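Local coordinates for protein citryl-spermidine/3,4-dihydroxybenzoyl-citryl-spermidine:spermidine ligase (Bacillus anthracis, PDB 3TO3) that catalyses the ATP-dependent condensation of spermidine with citryl-spermidine intermediates, a step in making the siderophore petrobactin, at residues D159-P162 and Y163-S166; W370-V374 and H375-G379; A435-H439 and G440-I444. All coordinates share one frame; numbering follows the deposited sequence. Where two conformers were deposited one is given.

Contacts 1 and 3 approach the same bound ATP, their centres 16 Å apart and their nearest atoms about 6 Å apart. Contact 1 lies in the loop after helix 150-156 and supplies Gly160, His161 and Pro162 beside the adenine; contact 3 leads into strand 443-448, with Gly440 and Gln441 along the nucleotide and Gln441 and Asn442 at the magnesium. Contact 2 is peripheral: the side chain of Val374 is about 13 Å from ATP, and the turn follows strand 367-371, which belongs to the same mixed sheet as strand 443-448. Its nearest atoms come within about 5 Å of contact 3, and Arg371 forms a salt bridge with Asp459, the third protein residue of the magnesium site.

Contact 1: D159-P162 and Y163-S166; sequences DGHP and YHPS. With ATP (adenosine-5'-triphosphate), chain E.
The imidazole of His161 has the CD2 edge of His164 over one face, 3.6 Å above the plane and near the ring centre. The pair is edge-to-face, with centroids 4.6 Å apart and planes inclined at 54°. At the rim of the His161 ring, ND1 accepts a hydrogen bond of 3.0 Å from the backbone N of Tyr163; the donor lies close to the ring plane and the bond is fairly straight, at 153°. Bonded at its edge and covered on a face, the ring is limited in its rotation. CD2 of His161 meets the adenine at an oblique angle, 3.4 Å from C5 of ATP. The backbone N of His161 lies 3.4 Å from C8 of ATP, and the pyrrolidine CD of Pro162 is 4.0 Å from its N6. The Tyr163 side chain runs beside that of His161, CB packing 3.4 Å from CE1 of the histidine. A chi1 of -174°, which puts CG anti to the backbone N, sends the phenol of Tyr163 away from the loop, where its hydroxyl bonds to Glu38 and its ring meets Phe515 edge-to-face. The loop lies between helices 150-156 and 175-181: Tyr163 and Pro165 rest on helix 18-37, from which Gln30 also bonds to the carbonyl O of His161, while Pro165 and Ser166 touch helix 115-138.

Contact 2: W370-V374 and H375-G379; sequences WRESV and HHYLG
Glu372 reaches forward to Tyr377 across the turn that follows strand 367-371. The glutamate leaves with CG beside its backbone N (chi1 -68°) and then runs fully extended, bringing OE1 of Glu372 to the edge of the phenol ring, where the Tyr377 OH donates a 2.6 Å hydrogen bond to it. The hydroxyl arrives on the syn side of OE1, 22° out of the carboxylate plane, and the two flat groups stand nearly perpendicular, at 78°. Val374 places CG1 between its own backbone N and carbonyl carbon, a crowded position that sets this methyl over the His375 ring, 4.3 Å from the centroid, in a CH-pi contact. Ser373 OG accepts the His375 N at 3.3 Å, an ST turn, and also bonds to the carbonyl of Pro293. Two successive backbone bonds tighten the bend: His376 N to Ser373 O at 3.1 Å, and Tyr377 N to Val374 O at 3.0 Å. Farther out, His375 NE2 bonds to Asp151. Since Glu372 OE1 also receives the backbone N of Lys348, it is held by two donors, which would probably favour the ionised carboxylate and keep the phenol in place beside strand 345-355.

Contact 3: A435-H439 and G440-I444; sequences ALESH and GQNMI. With ATP (adenosine-5'-triphosphate), chain E.
A selenium atom lies against a backbone carbonyl: SE of Met443, a selenomethionine, is 3.4 Å from the O of Ser438, an oxygen that also accepts a hydrogen bond from Asn516. The Met443 chain is extended about chi2, then bent at chi3 (66°), which folds the selenium back over the preceding loop, while CG of Met443 sits 3.8 Å from the O of His439. The O of His439 accepts a weak hydrogen bond of 3.4 Å from the N of Asn442, at the turn into strand 443-448. Inside the bend the Asn442 side chain packs against Glu437, its CB 3.3 Å from the Glu437 O. The asparagine amide is inclined at 54° to the extended glutamate's carboxylate, and the two side chains slant past one another. Ser438 OG makes a weak bond to the O of Leu436, on the side facing helices 410-432 and 502-528. Along the nucleotide, the backbone N of Gly440 comes within 3.6 Å of N1 of ATP; the absence of a side chain here lets the loop lie close to the base. Gln441 follows the ligand from base to phosphate, with CB 3.6 Å from N3 of ATP. A bend at chi2 (-100°) then carries OE1 of Gln441 to 3.5 Å from O3B of ATP, a phosphate oxygen. Gln441 and Asn442 share the magnesium with Asp459, an arrangement reminiscent of the metal-binding asparagine and aspartate of kinase-like enzymes. Gln441 and Asn442 are neutral residues, so Asp459 is the one carboxylate among the three protein residues of the site, and the metal so placed would probably offset the negative charge of the phosphates.

Contact 1: D159-P162 and Y163-S166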
# COMPACT_ATOMS: atom_id res chain seq x y z
N ASP B 159 6.15 -24.02 -5.40
CA ASP B 159 5.39 -23.68 -6.61
C ASP B 159 4.10 -22.90 -6.36
O ASP B 159 3.68 -22.08 -7.18
CB ASP B 159 5.17 -24.90 -7.52
CG ASP B 159 6.46 -25.30 -8.29
OD1 ASP B 159 7.24 -24.39 -8.65
OD2 ASP B 159 6.69 -26.52 -8.51
N GLY B 160 3.48 -23.13 -5.20
CA GLY B 160 2.24 -22.44 -4.91
C GLY B 160 1.13 -22.98 -5.80
O GLY B 160 1.22 -24.07 -6.38
N HIS B 161 0.08 -22.20 -5.92
CA HIS B 161 -1.16 -22.70 -6.49
C HIS B 161 -1.10 -22.89 -8.01
O HIS B 161 -0.66 -22.01 -8.75
CB HIS B 161 -2.29 -21.74 -6.12
CG HIS B 161 -3.60 -22.42 -5.97
ND1 HIS B 161 -4.36 -22.81 -7.06
CD2 HIS B 161 -4.30 -22.78 -4.86
CE1 HIS B 161 -5.47 -23.39 -6.62
NE2 HIS B 161 -5.46 -23.39 -5.29
N PRO B 162 -1.52 -24.07 -8.47
CA PRO B 162 -1.64 -24.56 -9.86
C PRO B 162 -2.83 -23.94 -10.65
O PRO B 162 -2.90 -24.05 -11.88
CB PRO B 162 -1.77 -26.09 -9.70
CG PRO B 162 -2.49 -26.24 -8.31
CD PRO B 162 -2.01 -25.05 -7.47
N TYR B 163 -3.78 -23.33 -9.93
CA TYR B 163 -4.91 -22.67 -10.57
C TYR B 163 -4.80 -21.14 -10.59
O TYR B 163 -4.75 -20.54 -11.67
CB TYR B 163 -6.22 -23.07 -9.94
CG TYR B 163 -7.40 -22.52 -10.69
CD1 TYR B 163 -8.02 -23.27 -11.67
CD2 TYR B 163 -7.90 -21.25 -10.41
CE1 TYR B 163 -9.11 -22.78 -12.35
CE2 TYR B 163 -8.98 -20.75 -11.10
CZ TYR B 163 -9.58 -21.52 -12.07
OH TYR B 163 -10.67 -21.05 -12.77
N HIS B 164 -4.80 -20.54 -9.40
CA HIS B 164 -4.82 -19.07 -9.28
C HIS B 164 -3.66 -18.45 -10.04
O HIS B 164 -2.51 -18.72 -9.72
CB HIS B 164 -4.76 -18.60 -7.82
CG HIS B 164 -5.98 -18.91 -7.03
ND1 HIS B 164 -7.21 -18.35 -7.31
CD2 HIS B 164 -6.16 -19.70 -5.94
CE1 HIS B 164 -8.10 -18.80 -6.43
NE2 HIS B 164 -7.49 -19.60 -5.58
N PRO B 165 -3.97 -17.61 -11.04
CA PRO B 165 -2.86 -17.03 -11.80
C PRO B 165 -1.94 -16.12 -10.97
O PRO B 165 -0.73 -16.11 -11.24
CB PRO B 165 -3.55 -16.31 -12.96
CG PRO B 165 -5.01 -16.25 -12.59
CD PRO B 165 -5.27 -17.40 -11.70
N SER B 166 -2.42 -15.40 -9.96
CA SER B 166 -1.40 -14.86 -9.08
C SER B 166 -1.34 -15.64 -7.75
O SER B 166 -2.06 -15.31 -6.78
CB SER B 166 -1.70 -13.38 -8.83
OG SER B 166 -2.98 -13.24 -8.28
PB ATP E . -3.76 -20.49 6.01
O1B ATP E . -2.88 -19.45 6.65
O2B ATP E . -5.21 -20.15 6.25
O3B ATP E . -3.41 -21.91 6.59
PA ATP E . -3.74 -19.37 3.54
O1A ATP E . -3.62 -18.09 4.34
O2A ATP E . -5.11 -19.52 2.87
O3A ATP E . -3.51 -20.59 4.47
O5' ATP E . -2.62 -19.34 2.44
C5' ATP E . -2.05 -20.51 1.97
C4' ATP E . -1.34 -20.43 0.74
O4' ATP E . -1.22 -21.77 0.16
C3' ATP E . -2.10 -19.62 -0.24
O3' ATP E . -1.35 -18.55 -0.65
C2' ATP E . -2.37 -20.54 -1.36
O2' ATP E . -2.30 -19.89 -2.56
C1' ATP E . -1.27 -21.54 -1.22
N9 ATP E . -1.44 -22.76 -1.97
C8 ATP E . -0.50 -23.27 -2.78
N7 ATP E . -0.98 -24.40 -3.31
C5 ATP E . -2.23 -24.62 -2.83
C6 ATP E . -3.18 -25.63 -3.04
N6 ATP E . -2.87 -26.71 -3.93
N1 ATP E . -4.37 -25.56 -2.40
C2 ATP E . -4.64 -24.53 -1.57
N3 ATP E . -3.75 -23.54 -1.35
C4 ATP E . -2.54 -23.56 -1.96

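Contact 2: W370-V374 and H375-G379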
# COMPACT_ATOMS: atom_id res chain seq x y z
N TRP B 370 -3.20 -21.24 18.20
CA TRP B 370 -2.17 -22.26 18.36
C TRP B 370 -2.71 -23.56 17.82
O TRP B 370 -3.88 -23.84 17.97
CB TRP B 370 -1.78 -22.45 19.81
CG TRP B 370 -0.88 -21.43 20.37
CD1 TRP B 370 0.48 -21.46 20.37
CD2 TRP B 370 -1.24 -20.21 21.07
NE1 TRP B 370 0.99 -20.37 21.03
CE2 TRP B 370 -0.04 -19.57 21.44
CE3 TRP B 370 -2.46 -19.61 21.40
CZ2 TRP B 370 -0.02 -18.34 22.14
CZ3 TRP B 370 -2.44 -18.39 22.09
CH2 TRP B 370 -1.22 -17.77 22.45
N ARG B 371 -1.86 -24.36 17.18
CA ARG B 371 -2.32 -25.62 16.60
C ARG B 371 -1.36 -26.77 16.92
O ARG B 371 -0.14 -26.55 16.99
CB ARG B 371 -2.55 -25.45 15.10
CG ARG B 371 -2.37 -26.69 14.29
CD ARG B 371 -3.11 -26.60 12.96
NE ARG B 371 -2.55 -25.64 12.04
CZ ARG B 371 -3.27 -24.85 11.25
NH1 ARG B 371 -4.59 -24.90 11.28
NH2 ARG B 371 -2.68 -24.01 10.42
N GLU B 372 -1.89 -27.98 17.13
CA GLU B 372 -1.06 -29.15 17.45
C GLU B 372 -0.04 -29.42 16.35
O GLU B 372 -0.38 -29.39 15.17
CB GLU B 372 -1.90 -30.44 17.59
CG GLU B 372 -2.83 -30.50 18.76
CD GLU B 372 -3.60 -31.81 18.80
OE1 GLU B 372 -4.17 -32.21 17.73
OE2 GLU B 372 -3.64 -32.45 19.89
N SER B 373 1.19 -29.70 16.74
CA SER B 373 2.23 -30.13 15.79
C SER B 373 1.88 -31.49 15.23
O SER B 373 1.52 -32.38 15.99
CB SER B 373 3.56 -30.28 16.52
OG SER B 373 4.58 -30.64 15.60
N VAL B 374 2.02 -31.67 13.93
CA VAL B 374 1.80 -33.00 13.34
C VAL B 374 2.77 -34.05 13.93
O VAL B 374 2.47 -35.25 13.93
CB VAL B 374 1.96 -32.97 11.81
CG1 VAL B 374 3.43 -32.98 11.44
CG2 VAL B 374 1.28 -34.16 11.21
N HIS B 375 3.91 -33.62 14.45
CA HIS B 375 4.85 -34.55 15.08
C HIS B 375 4.35 -35.25 16.34
O HIS B 375 4.85 -36.30 16.70
CB HIS B 375 6.20 -33.88 15.35
CG HIS B 375 6.86 -33.41 14.10
ND1 HIS B 375 7.45 -34.28 13.21
CD2 HIS B 375 6.98 -32.18 13.56
CE1 HIS B 375 7.93 -33.59 12.19
NE2 HIS B 375 7.65 -32.31 12.38
N HIS B 376 3.37 -34.63 16.99
CA HIS B 376 2.63 -35.23 18.10
C HIS B 376 2.07 -36.58 17.64
O HIS B 376 2.11 -37.56 18.38
CB HIS B 376 1.51 -34.27 18.51
CG HIS B 376 0.66 -34.73 19.65
ND1 HIS B 376 0.04 -35.96 19.68
CD2 HIS B 376 0.28 -34.10 20.79
CE1 HIS B 376 -0.65 -36.08 20.80
NE2 HIS B 376 -0.52 -34.96 21.49
N TYR B 377 1.56 -36.63 16.41
CA TYR B 377 0.90 -37.82 15.87
C TYR B 377 1.70 -38.87 15.09
O TYR B 377 1.23 -39.99 14.90
CB TYR B 377 -0.25 -37.39 14.96
CG TYR B 377 -1.38 -36.70 15.67
CD1 TYR B 377 -2.34 -37.44 16.36
CD2 TYR B 377 -1.51 -35.31 15.64
CE1 TYR B 377 -3.39 -36.82 17.02
CE2 TYR B 377 -2.57 -34.67 16.29
CZ TYR B 377 -3.51 -35.43 16.97
OH TYR B 377 -4.56 -34.79 17.62
N LEU B 378 2.91 -38.54 14.63
CA LEU B 378 3.56 -39.42 13.66
C LEU B 378 4.19 -40.61 14.34
O LEU B 378 4.95 -40.44 15.28
CB LEU B 378 4.62 -38.67 12.87
CG LEU B 378 4.13 -37.63 11.86
CD1 LEU B 378 5.33 -37.02 11.13
CD2 LEU B 378 3.10 -38.19 10.85
N GLY B 379 3.90 -41.81 13.85
CA GLY B 379 4.51 -43.01 14.38
C GLY B 379 6.00 -43.08 14.05
O GLY B 379 6.53 -42.22 13.36

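Contact 3: A435-H439 and G440-I444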
# COMPACT_ATOMS: atom_id res chain seq x y z
N ALA B 435 -18.63 -30.66 6.21
CA ALA B 435 -17.66 -30.55 5.13
C ALA B 435 -16.50 -29.66 5.56
O ALA B 435 -16.65 -28.46 5.74
CB ALA B 435 -18.30 -30.04 3.89
N LEU B 436 -15.35 -30.28 5.77
CA LEU B 436 -14.13 -29.56 6.04
C LEU B 436 -13.71 -29.01 4.71
O LEU B 436 -14.00 -29.62 3.68
CB LEU B 436 -13.07 -30.52 6.59
CG LEU B 436 -13.58 -31.22 7.86
CD1 LEU B 436 -12.60 -32.25 8.36
CD2 LEU B 436 -13.87 -30.17 8.92
N GLU B 437 -13.01 -27.88 4.73
CA GLU B 437 -12.52 -27.34 3.48
C GLU B 437 -11.33 -28.24 3.15
O GLU B 437 -10.33 -28.32 3.84
CB GLU B 437 -12.06 -25.92 3.70
CG GLU B 437 -12.13 -25.03 2.48
CD GLU B 437 -11.41 -23.70 2.71
OE1 GLU B 437 -11.32 -22.90 1.75
OE2 GLU B 437 -10.94 -23.45 3.85
N SER B 438 -11.51 -28.92 2.04
CA SER B 438 -10.74 -30.04 1.54
C SER B 438 -9.69 -29.72 0.48
O SER B 438 -9.32 -30.59 -0.29
CB SER B 438 -11.61 -31.25 1.21
OG SER B 438 -12.90 -30.86 0.74
N HIS B 439 -9.31 -28.45 0.35
CA HIS B 439 -8.33 -28.10 -0.67
C HIS B 439 -6.97 -28.71 -0.30
O HIS B 439 -6.82 -29.35 0.75
CB HIS B 439 -8.18 -26.58 -0.81
CG HIS B 439 -9.44 -25.85 -1.19
ND1 HIS B 439 -10.01 -24.89 -0.39
CD2 HIS B 439 -10.20 -25.88 -2.32
CE1 HIS B 439 -11.08 -24.38 -0.99
NE2 HIS B 439 -11.21 -24.96 -2.16
N GLY B 440 -5.98 -28.53 -1.16
CA GLY B 440 -4.69 -29.18 -0.98
C GLY B 440 -3.88 -28.79 0.24
O GLY B 440 -3.14 -29.62 0.79
N GLN B 441 -4.01 -27.54 0.67
CA GLN B 441 -3.17 -27.03 1.74
C GLN B 441 -3.74 -27.35 3.13
O GLN B 441 -3.09 -27.11 4.15
CB GLN B 441 -2.97 -25.52 1.56
CG GLN B 441 -1.56 -25.02 1.94
CD GLN B 441 -1.49 -24.39 3.34
OE1 GLN B 441 -2.50 -23.92 3.87
NE2 GLN B 441 -0.29 -24.37 3.93
N ASN B 442 -4.95 -27.91 3.17
CA ASN B 442 -5.58 -28.30 4.43
C ASN B 442 -5.33 -29.75 4.82
O ASN B 442 -5.86 -30.23 5.83
CB ASN B 442 -7.09 -28.09 4.36
CG ASN B 442 -7.45 -26.63 4.28
OD1 ASN B 442 -8.52 -26.26 3.80
ND2 ASN B 442 -6.52 -25.78 4.74
N MSE B 443 -4.56 -30.45 4.00
CA MSE B 443 -4.47 -31.88 4.12
C MSE B 443 -3.01 -32.30 4.12
O MSE B 443 -2.19 -31.77 3.38
CB MSE B 443 -5.20 -32.56 2.96
CG MSE B 443 -6.71 -32.38 2.98
SE MSE B 443 -7.63 -33.08 1.36
CE MSE B 443 -7.29 -34.99 1.55
N ILE B 444 -2.71 -33.26 4.97
CA ILE B 444 -1.37 -33.79 5.10
C ILE B 444 -1.41 -35.30 4.95
O ILE B 444 -2.09 -35.97 5.71
CB ILE B 444 -0.77 -33.41 6.46
CG1 ILE B 444 -0.75 -31.88 6.56
CG2 ILE B 444 0.62 -34.00 6.60
CD1 ILE B 444 -0.16 -31.35 7.83
PB ATP E . -3.76 -20.49 6.01
O1B ATP E . -2.88 -19.45 6.65
O2B ATP E . -5.21 -20.15 6.25
O3B ATP E . -3.41 -21.91 6.59
PA ATP E . -3.74 -19.37 3.54
O1A ATP E . -3.62 -18.09 4.34
O2A ATP E . -5.11 -19.52 2.87
O3A ATP E . -3.51 -20.59 4.47
O5' ATP E . -2.62 -19.34 2.44
C5' ATP E . -2.05 -20.51 1.97
C4' ATP E . -1.34 -20.43 0.74
O4' ATP E . -1.22 -21.77 0.16
C3' ATP E . -2.10 -19.62 -0.24
O3' ATP E . -1.35 -18.55 -0.65
C2' ATP E . -2.37 -20.54 -1.36
O2' ATP E . -2.30 -19.89 -2.56
C1' ATP E . -1.27 -21.54 -1.22
N9 ATP E . -1.44 -22.76 -1.97
C8 ATP E . -0.50 -23.27 -2.78
N7 ATP E . -0.98 -24.40 -3.31
C5 ATP E . -2.23 -24.62 -2.83
C6 ATP E . -3.18 -25.63 -3.04
N6 ATP E . -2.87 -26.71 -3.93
N1 ATP E . -4.37 -25.56 -2.40
C2 ATP E . -4.64 -24.53 -1.57
N3 ATP E . -3.75 -23.54 -1.35
C4 ATP E . -2.54 -23.56 -1.96